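Local coordinates for protein LEOA (Escherichia coli, PDB 4AUR) that probably hydrolyses GTP as a bacterial dynamin of enterotoxigenic strains, with a P-loop GTPase head and a long helical stalk, at residues Q338-L343 with K505-P510; A467-P472 with D482-Y487. All coordinates share one frame; numbering follows the deposited sequence.

Interaction 1: residues Q338-L343 with K505-P510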
ATOM      1  N   GLN A 338      63.009 -17.465  -5.566  1.00 35.32           N
ATOM      2  CA  GLN A 338      63.800 -17.068  -6.707  1.00 36.09           C
ATOM      3  C   GLN A 338      65.137 -16.507  -6.247  1.00 34.18           C
ATOM      4  O   GLN A 338      66.183 -17.014  -6.646  1.00 34.79           O
ATOM      5  CB  GLN A 338      63.032 -16.062  -7.566  1.00 41.17           C
ATOM      6  CG  GLN A 338      63.869 -15.284  -8.584  1.00 46.83           C
ATOM      7  CD  GLN A 338      64.609 -16.173  -9.581  1.00 49.36           C
ATOM      8  OE1 GLN A 338      65.823 -16.026  -9.777  1.00 52.57           O
ATOM      9  NE2 GLN A 338      63.883 -17.101 -10.215  1.00 50.24           N
ATOM     10  N   LEU A 339      65.099 -15.474  -5.411  1.00 30.92           N
ATOM     11  CA  LEU A 339      66.304 -14.908  -4.790  1.00 29.04           C
ATOM     12  C   LEU A 339      67.171 -15.959  -4.081  1.00 31.27           C
ATOM     13  O   LEU A 339      68.408 -15.920  -4.156  1.00 31.10           O
ATOM     14  CB  LEU A 339      65.940 -13.805  -3.795  1.00 27.45           C
ATOM     15  CG  LEU A 339      65.499 -12.443  -4.334  1.00 26.12           C
ATOM     16  CD1 LEU A 339      64.980 -11.586  -3.208  1.00 25.37           C
ATOM     17  CD2 LEU A 339      66.622 -11.710  -5.029  1.00 26.13           C
HETATM   18  N   MSE A 340      66.544 -16.913  -3.408  1.00 31.48           N
HETATM   19  CA  MSE A 340      67.341 -17.915  -2.705  1.00 34.27           C
HETATM   20  C   MSE A 340      68.050 -18.841  -3.698  1.00 32.79           C
HETATM   21  O   MSE A 340      69.188 -19.205  -3.492  1.00 33.61           O
HETATM   22  CB  MSE A 340      66.525 -18.673  -1.632  1.00 35.70           C
HETATM   23  CG  MSE A 340      66.128 -17.880  -0.379  1.00 35.24           C
HETATM   24 SE   MSE A 340      67.672 -17.098   0.553  0.81 42.47          SE
HETATM   25  CE  MSE A 340      68.150 -18.651   1.676  1.00 44.36           C
ATOM     26  N   SER A 341      67.410 -19.223  -4.788  1.00 32.62           N
ATOM     27  CA  SER A 341      68.059 -20.124  -5.739  1.00 34.18           C
ATOM     28  C   SER A 341      69.143 -19.414  -6.567  1.00 34.51           C
ATOM     29  O   SER A 341      70.002 -20.052  -7.178  1.00 34.81           O
ATOM     30  CB  SER A 341      67.026 -20.733  -6.675  1.00 34.34           C
ATOM     31  OG  SER A 341      66.583 -19.731  -7.565  1.00 36.86           O
ATOM     32  N   GLN A 342      69.087 -18.094  -6.599  1.00 34.65           N
ATOM     33  CA  GLN A 342      70.124 -17.323  -7.219  1.00 34.57           C
ATOM     34  C   GLN A 342      71.321 -17.269  -6.317  1.00 34.91           C
ATOM     35  O   GLN A 342      72.452 -17.169  -6.786  1.00 36.36           O
ATOM     36  CB  GLN A 342      69.661 -15.901  -7.469  1.00 36.75           C
ATOM     37  CG  GLN A 342      68.862 -15.728  -8.730  1.00 36.92           C
ATOM     38  CD  GLN A 342      68.663 -14.269  -9.028  1.00 39.97           C
ATOM     39  OE1 GLN A 342      69.618 -13.490  -9.065  1.00 39.82           O
ATOM     40  NE2 GLN A 342      67.416 -13.879  -9.230  1.00 43.95           N
ATOM     41  N   LEU A 343      71.074 -17.297  -5.019  1.00 36.41           N
ATOM     42  CA  LEU A 343      72.145 -17.135  -4.057  1.00 37.84           C
ATOM     43  C   LEU A 343      72.974 -18.375  -3.949  1.00 42.19           C
ATOM     44  O   LEU A 343      74.192 -18.294  -3.977  1.00 47.46           O
ATOM     45  CB  LEU A 343      71.602 -16.800  -2.673  1.00 36.35           C
ATOM     46  CG  LEU A 343      72.643 -16.675  -1.554  1.00 37.28           C
ATOM     47  CD1 LEU A 343      73.799 -15.743  -1.900  1.00 38.47           C
ATOM     48  CD2 LEU A 343      71.974 -16.180  -0.287  1.00 38.94           C
ATOM     49  N   LYS A 505      69.771 -14.246   5.700  1.00 39.05           N
ATOM     50  CA  LYS A 505      69.082 -13.703   6.856  1.00 41.88           C
ATOM     51  C   LYS A 505      68.487 -12.383   6.409  1.00 41.07           C
ATOM     52  O   LYS A 505      67.349 -12.068   6.721  1.00 41.35           O
ATOM     53  CB  LYS A 505      70.043 -13.503   8.049  1.00 48.19           C
ATOM     54  CG  LYS A 505      69.549 -14.057   9.390  1.00 54.39           C
ATOM     55  CD  LYS A 505      69.867 -15.559   9.547  1.00 58.88           C
ATOM     56  CE  LYS A 505      68.931 -16.317  10.513  1.00 58.79           C
ATOM     57  NZ  LYS A 505      69.264 -16.158  11.961  1.00 54.95           N
ATOM     58  N   ILE A 506      69.259 -11.623   5.642  1.00 40.50           N
ATOM     59  CA  ILE A 506      68.775 -10.362   5.077  1.00 40.05           C
ATOM     60  C   ILE A 506      67.585 -10.548   4.113  1.00 38.05           C
ATOM     61  O   ILE A 506      66.628  -9.794   4.143  1.00 36.43           O
ATOM     62  CB  ILE A 506      69.920  -9.624   4.360  1.00 39.96           C
ATOM     63  CG1 ILE A 506      70.920  -9.114   5.417  1.00 42.89           C
ATOM     64  CG2 ILE A 506      69.372  -8.484   3.509  1.00 40.49           C
ATOM     65  CD1 ILE A 506      72.206  -8.497   4.895  1.00 42.31           C
ATOM     66  N   ILE A 507      67.669 -11.554   3.256  1.00 35.50           N
ATOM     67  CA  ILE A 507      66.647 -11.816   2.266  1.00 32.66           C
ATOM     68  C   ILE A 507      65.347 -12.257   2.918  1.00 33.75           C
ATOM     69  O   ILE A 507      64.279 -11.782   2.567  1.00 31.71           O
ATOM     70  CB  ILE A 507      67.147 -12.873   1.277  1.00 30.76           C
ATOM     71  CG1 ILE A 507      68.072 -12.204   0.270  1.00 30.04           C
ATOM     72  CG2 ILE A 507      65.991 -13.523   0.548  1.00 31.31           C
ATOM     73  CD1 ILE A 507      68.799 -13.155  -0.642  1.00 30.38           C
ATOM     74  N   LYS A 508      65.451 -13.166   3.876  1.00 35.11           N
ATOM     75  CA  LYS A 508      64.295 -13.739   4.517  1.00 35.85           C
ATOM     76  C   LYS A 508      63.574 -12.749   5.393  1.00 35.97           C
ATOM     77  O   LYS A 508      62.367 -12.712   5.395  1.00 35.94           O
ATOM     78  CB  LYS A 508      64.702 -14.937   5.364  1.00 39.75           C
ATOM     79  CG  LYS A 508      65.060 -16.152   4.539  1.00 44.40           C
ATOM     80  CD  LYS A 508      65.440 -17.360   5.386  1.00 48.46           C
ATOM     81  CE  LYS A 508      65.351 -18.623   4.525  1.00 54.25           C
ATOM     82  NZ  LYS A 508      66.244 -19.738   4.958  1.00 54.80           N
ATOM     83  N   GLU A 509      64.303 -11.952   6.152  1.00 37.47           N
ATOM     84  CA  GLU A 509      63.678 -11.151   7.192  1.00 41.26           C
ATOM     85  C   GLU A 509      62.402 -10.455   6.719  1.00 40.71           C
ATOM     86  O   GLU A 509      61.341 -10.670   7.298  1.00 44.44           O
ATOM     87  CB  GLU A 509      64.673 -10.152   7.790  1.00 49.66           C
ATOM     88  CG  GLU A 509      64.072  -9.039   8.648  1.00 58.73           C
ATOM     89  CD  GLU A 509      65.130  -8.254   9.439  1.00 70.95           C
ATOM     90  OE1 GLU A 509      66.271  -8.048   8.924  1.00 71.07           O
ATOM     91  OE2 GLU A 509      64.813  -7.836  10.585  1.00 74.21           O
ATOM     92  N   PRO A 510      62.482  -9.630   5.669  1.00 35.43           N
ATOM     93  CA  PRO A 510      61.311  -8.848   5.314  1.00 34.35           C
ATOM     94  C   PRO A 510      60.062  -9.652   4.942  1.00 35.62           C
ATOM     95  O   PRO A 510      58.932  -9.165   5.118  1.00 35.54           O
ATOM     96  CB  PRO A 510      61.790  -8.009   4.133  1.00 35.97           C
ATOM     97  CG  PRO A 510      63.103  -8.579   3.722  1.00 36.28           C
ATOM     98  CD  PRO A 510      63.674  -9.167   4.956  1.00 36.30           C
TER

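Interaction 2: residues A467-P472 with D482-Y487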
ATOM      1  N   ALA A 467      81.885  -7.000   4.537  1.00 59.01           N
ATOM      2  CA  ALA A 467      82.028  -5.801   3.722  1.00 62.54           C
ATOM      3  C   ALA A 467      83.233  -5.840   2.772  1.00 61.45           C
ATOM      4  O   ALA A 467      83.256  -5.118   1.772  1.00 60.44           O
ATOM      5  CB  ALA A 467      82.122  -4.579   4.623  1.00 68.30           C
ATOM      6  N   LYS A 468      84.231  -6.663   3.093  1.00 60.48           N
ATOM      7  CA  LYS A 468      85.483  -6.730   2.317  1.00 57.18           C
ATOM      8  C   LYS A 468      85.368  -7.556   1.037  1.00 53.54           C
ATOM      9  O   LYS A 468      86.245  -7.478   0.181  1.00 50.10           O
ATOM     10  CB  LYS A 468      86.608  -7.305   3.181  1.00 60.68           C
ATOM     11  CG  LYS A 468      86.482  -8.803   3.449  1.00 64.47           C
ATOM     12  CD  LYS A 468      87.171  -9.194   4.748  1.00 68.78           C
ATOM     13  CE  LYS A 468      87.206 -10.702   4.940  1.00 70.75           C
ATOM     14  NZ  LYS A 468      87.483 -11.059   6.361  1.00 73.76           N
ATOM     15  N   TRP A 469      84.308  -8.365   0.936  1.00 49.32           N
ATOM     16  CA  TRP A 469      84.019  -9.175  -0.256  1.00 46.15           C
ATOM     17  C   TRP A 469      83.071  -8.491  -1.230  1.00 44.89           C
ATOM     18  O   TRP A 469      82.878  -8.973  -2.350  1.00 41.68           O
ATOM     19  CB  TRP A 469      83.386 -10.502   0.157  1.00 48.25           C
ATOM     20  CG  TRP A 469      84.322 -11.349   0.901  1.00 48.86           C
ATOM     21  CD1 TRP A 469      84.229 -11.726   2.199  1.00 49.58           C
ATOM     22  CD2 TRP A 469      85.530 -11.914   0.399  1.00 47.70           C
ATOM     23  NE1 TRP A 469      85.298 -12.500   2.540  1.00 48.40           N
ATOM     24  CE2 TRP A 469      86.119 -12.629   1.452  1.00 47.56           C
ATOM     25  CE3 TRP A 469      86.173 -11.882  -0.843  1.00 47.33           C
ATOM     26  CZ2 TRP A 469      87.330 -13.307   1.305  1.00 48.78           C
ATOM     27  CZ3 TRP A 469      87.371 -12.560  -0.991  1.00 48.01           C
ATOM     28  CH2 TRP A 469      87.936 -13.264   0.076  1.00 47.81           C
ATOM     29  N   ALA A 470      82.469  -7.391  -0.776  1.00 43.61           N
ATOM     30  CA  ALA A 470      81.484  -6.643  -1.532  1.00 41.29           C
ATOM     31  C   ALA A 470      82.106  -5.479  -2.282  1.00 42.71           C
ATOM     32  O   ALA A 470      81.716  -5.177  -3.413  1.00 43.02           O
ATOM     33  CB  ALA A 470      80.403  -6.129  -0.599  1.00 41.29           C
ATOM     34  N   GLY A 471      83.046  -4.796  -1.641  1.00 42.67           N
ATOM     35  CA  GLY A 471      83.710  -3.665  -2.268  1.00 41.54           C
ATOM     36  C   GLY A 471      83.107  -2.344  -1.857  1.00 39.97           C
ATOM     37  O   GLY A 471      82.022  -2.301  -1.273  1.00 39.75           O
ATOM     38  N   PRO A 472      83.817  -1.248  -2.144  1.00 39.92           N
ATOM     39  CA  PRO A 472      83.321   0.062  -1.773  1.00 39.86           C
ATOM     40  C   PRO A 472      82.066   0.394  -2.574  1.00 38.92           C
ATOM     41  O   PRO A 472      82.037   0.174  -3.784  1.00 37.62           O
ATOM     42  CB  PRO A 472      84.472   0.985  -2.154  1.00 41.82           C
ATOM     43  CG  PRO A 472      85.174   0.268  -3.262  1.00 41.19           C
ATOM     44  CD  PRO A 472      85.109  -1.169  -2.846  1.00 40.30           C
ATOM     45  N   ASP A 482      95.677  -9.326  -3.518  1.00 74.75           N
ATOM     46  CA  ASP A 482      95.980  -9.250  -2.079  1.00 77.79           C
ATOM     47  C   ASP A 482      94.893  -9.841  -1.186  1.00 75.96           C
ATOM     48  O   ASP A 482      95.180 -10.327  -0.089  1.00 74.16           O
ATOM     49  CB  ASP A 482      96.228  -7.795  -1.644  1.00 79.14           C
ATOM     50  CG  ASP A 482      97.677  -7.375  -1.792  1.00 78.34           C
ATOM     51  OD1 ASP A 482      98.326  -7.780  -2.781  1.00 80.10           O
ATOM     52  OD2 ASP A 482      98.165  -6.638  -0.911  1.00 74.03           O
ATOM     53  N   LEU A 483      93.646  -9.778  -1.642  1.00 74.97           N
ATOM     54  CA  LEU A 483      92.530 -10.278  -0.852  1.00 71.98           C
ATOM     55  C   LEU A 483      92.293 -11.764  -1.073  1.00 65.62           C
ATOM     56  O   LEU A 483      91.944 -12.485  -0.139  1.00 61.50           O
ATOM     57  CB  LEU A 483      91.258  -9.498  -1.179  1.00 74.97           C
ATOM     58  CG  LEU A 483      90.049  -9.809  -0.291  1.00 74.98           C
ATOM     59  CD1 LEU A 483      90.387  -9.611   1.180  1.00 73.32           C
ATOM     60  CD2 LEU A 483      88.862  -8.949  -0.693  1.00 75.97           C
ATOM     61  N   TRP A 484      92.482 -12.209  -2.308  1.00 64.40           N
ATOM     62  CA  TRP A 484      92.213 -13.597  -2.695  1.00 67.88           C
ATOM     63  C   TRP A 484      93.227 -14.576  -2.119  1.00 72.27           C
ATOM     64  O   TRP A 484      92.873 -15.692  -1.714  1.00 71.33           O
ATOM     65  CB  TRP A 484      92.235 -13.707  -4.209  1.00 67.66           C
ATOM     66  CG  TRP A 484      91.583 -14.912  -4.730  1.00 67.62           C
ATOM     67  CD1 TRP A 484      92.188 -15.968  -5.325  1.00 71.36           C
ATOM     68  CD2 TRP A 484      90.182 -15.188  -4.735  1.00 65.71           C
ATOM     69  NE1 TRP A 484      91.250 -16.896  -5.707  1.00 71.76           N
ATOM     70  CE2 TRP A 484      90.008 -16.439  -5.353  1.00 68.64           C
ATOM     71  CE3 TRP A 484      89.055 -14.497  -4.280  1.00 63.04           C
ATOM     72  CZ2 TRP A 484      88.752 -17.024  -5.527  1.00 69.57           C
ATOM     73  CZ3 TRP A 484      87.811 -15.073  -4.451  1.00 66.76           C
ATOM     74  CH2 TRP A 484      87.668 -16.329  -5.070  1.00 68.46           C
ATOM     75  N   ASP A 485      94.488 -14.145  -2.099  1.00 73.53           N
ATOM     76  CA  ASP A 485      95.586 -14.928  -1.548  1.00 76.04           C
ATOM     77  C   ASP A 485      95.915 -14.473  -0.119  1.00 77.72           C
ATOM     78  O   ASP A 485      97.081 -14.313   0.234  1.00 87.68           O
ATOM     79  CB  ASP A 485      96.816 -14.826  -2.469  1.00 75.40           C
ATOM     80  CG  ASP A 485      96.488 -15.168  -3.931  1.00 76.94           C
ATOM     81  OD1 ASP A 485      95.346 -15.592  -4.211  1.00 73.80           O
ATOM     82  OD2 ASP A 485      97.363 -15.003  -4.806  1.00 74.07           O
ATOM     83  N   ALA A 486      94.878 -14.236   0.685  1.00 72.30           N
ATOM     84  CA  ALA A 486      95.010 -14.143   2.141  1.00 72.56           C
ATOM     85  C   ALA A 486      94.505 -15.435   2.817  1.00 72.50           C
ATOM     86  O   ALA A 486      94.737 -15.656   4.012  1.00 68.23           O
ATOM     87  CB  ALA A 486      94.246 -12.936   2.665  1.00 69.94           C
ATOM     88  N   TYR A 487      93.814 -16.272   2.040  1.00 69.45           N
ATOM     89  CA  TYR A 487      93.248 -17.525   2.524  1.00 72.61           C
ATOM     90  C   TYR A 487      93.630 -18.655   1.585  1.00 76.44           C
ATOM     91  O   TYR A 487      93.886 -18.429   0.400  1.00 71.52           O
ATOM     92  CB  TYR A 487      91.715 -17.438   2.580  1.00 71.54           C
ATOM     93  CG  TYR A 487      91.186 -16.259   3.369  1.00 71.33           C
ATOM     94  CD1 TYR A 487      90.939 -15.035   2.750  1.00 67.04           C
ATOM     95  CD2 TYR A 487      90.934 -16.365   4.741  1.00 71.92           C
ATOM     96  CE1 TYR A 487      90.466 -13.952   3.469  1.00 66.68           C
ATOM     97  CE2 TYR A 487      90.457 -15.286   5.470  1.00 70.09           C
ATOM     98  CZ  TYR A 487      90.223 -14.081   4.830  1.00 67.55           C
ATOM     99  OH  TYR A 487      89.747 -13.004   5.551  1.00 61.47           O
TER

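Interaction 1: residues Q338-L343 with K505-P510
Leu339, Met340 and Leu343 meet Ile507 and Lys508 through aliphatic carbons, the selenium of Met340 and the amine end of Lys508; no flat group of either segment takes part in the contact between them, and the flat carboxamides of Gln338 and Gln342 lie on another flank of their helix. The setting is the long helical stalk of a dynamin-like protein: the end of helix 275-343 packs antiparallel against part of helix 489-518, and over these short segments the axes approach to 10.7 Å at an angle of 175°. Ile507 supplies most of what the second helix offers. Its CG1, anti to the carbonyl carbon (chi1 -79°), leads to CD1, which lies 4.3 Å from CB of Leu339 and also reaches CD2 of Leu343. The other branch, CG2, is 4.0 Å from the selenium of selenomethionine Met340, and the two side chains run antiparallel alongside one another. Met340 bends at both chi2 and chi3, and its CE sits 3.9 Å from NZ of Lys508, whose extended chain crosses it at about a right angle. Phe354 and Leu359 of helix 351-359 also touch Ile507. Helix 489-518 kinks at Pro510, whose ring nitrogen has no hydrogen to give. On the far flank, NE2 of Gln342 bonds to both Glu358 OE2 and Gln338 OE1; the latter bond, 2.7 Å from NE2 to OE1, lies in the acceptor's carbonyl plane, on a lone pair.

Interaction 2: residues A467-P472 with D482-Y487
Trp469 reaches from one segment to touch Leu483, Trp484 and Tyr487 of the other with the six-membered part of its indole. CZ3 lies 3.9 Å from CG of Leu483, and the two side chains cross obliquely. On the same ring, CZ2 of Trp469 is 3.9 Å from CE1 of Tyr487, while CZ3 comes within 4.2 Å of CE3 of Trp484. Beside the indole, Lys468 and Tyr487 meet tip to tip, and NZ of Lys468 gives a hydrogen bond of 3.1 Å to OH of Tyr487. The lysine chain is extended beyond CG, and CG itself, between the backbone N and the carbonyl carbon (chi1 73°), lies over one face of the Trp469 ring, 3.9 Å above the plane and offset toward the rim. In the far part of the helical stalk, 467-472 runs from the end of helix 464-467 into a loop, and 482-487 continues helix 481-484, leaving helical geometry at Asp485 before helix 489-518. That long helix supplies the next shell. Glu495 takes a salt bridge from NZ of Lys468 through OE2 and a weak hydrogen bond from NE1 of Trp469, so one carboxylate oxygen faces both the ammonium and the indole N-H and probably favours the charged lysine. Val499 packs on Trp469, and Leu348 touches both tryptophans. Arg492 lies against the Trp484 ring in a cation-pi contact, and its NH1 also bonds to the carbonyl O of Trp484. Further along, Gly471 turns the backbone with a positive phi of 97°; NH1 of Arg352 holds the carbonyl oxygens of Ala470 and Pro472 around it, and OH of Tyr361 bonds to that of Gly471.

How the interactions relate
Both contacts belong to the dynamin-like helical domain, in the stalk, and their centres are 23 Å apart; the nearest atoms stay about 10 Å from each other. Along the chain the order is 338-343, 467-472, 482-487, 505-510, so interaction 2 falls wholly within the interval that interaction 1 spans. Helix 489-518 relates them: it carries 505-510, and earlier along it Glu495 bonds to Lys468 and Val499 packs on Trp469. Interaction 1 lies about 68 Å and interaction 2 about 89 Å from the chain's centre, both well away from the probable P-loop. Interaction 1 thus joins long stalk helices, whereas interaction 2 folds a connecting loop further out.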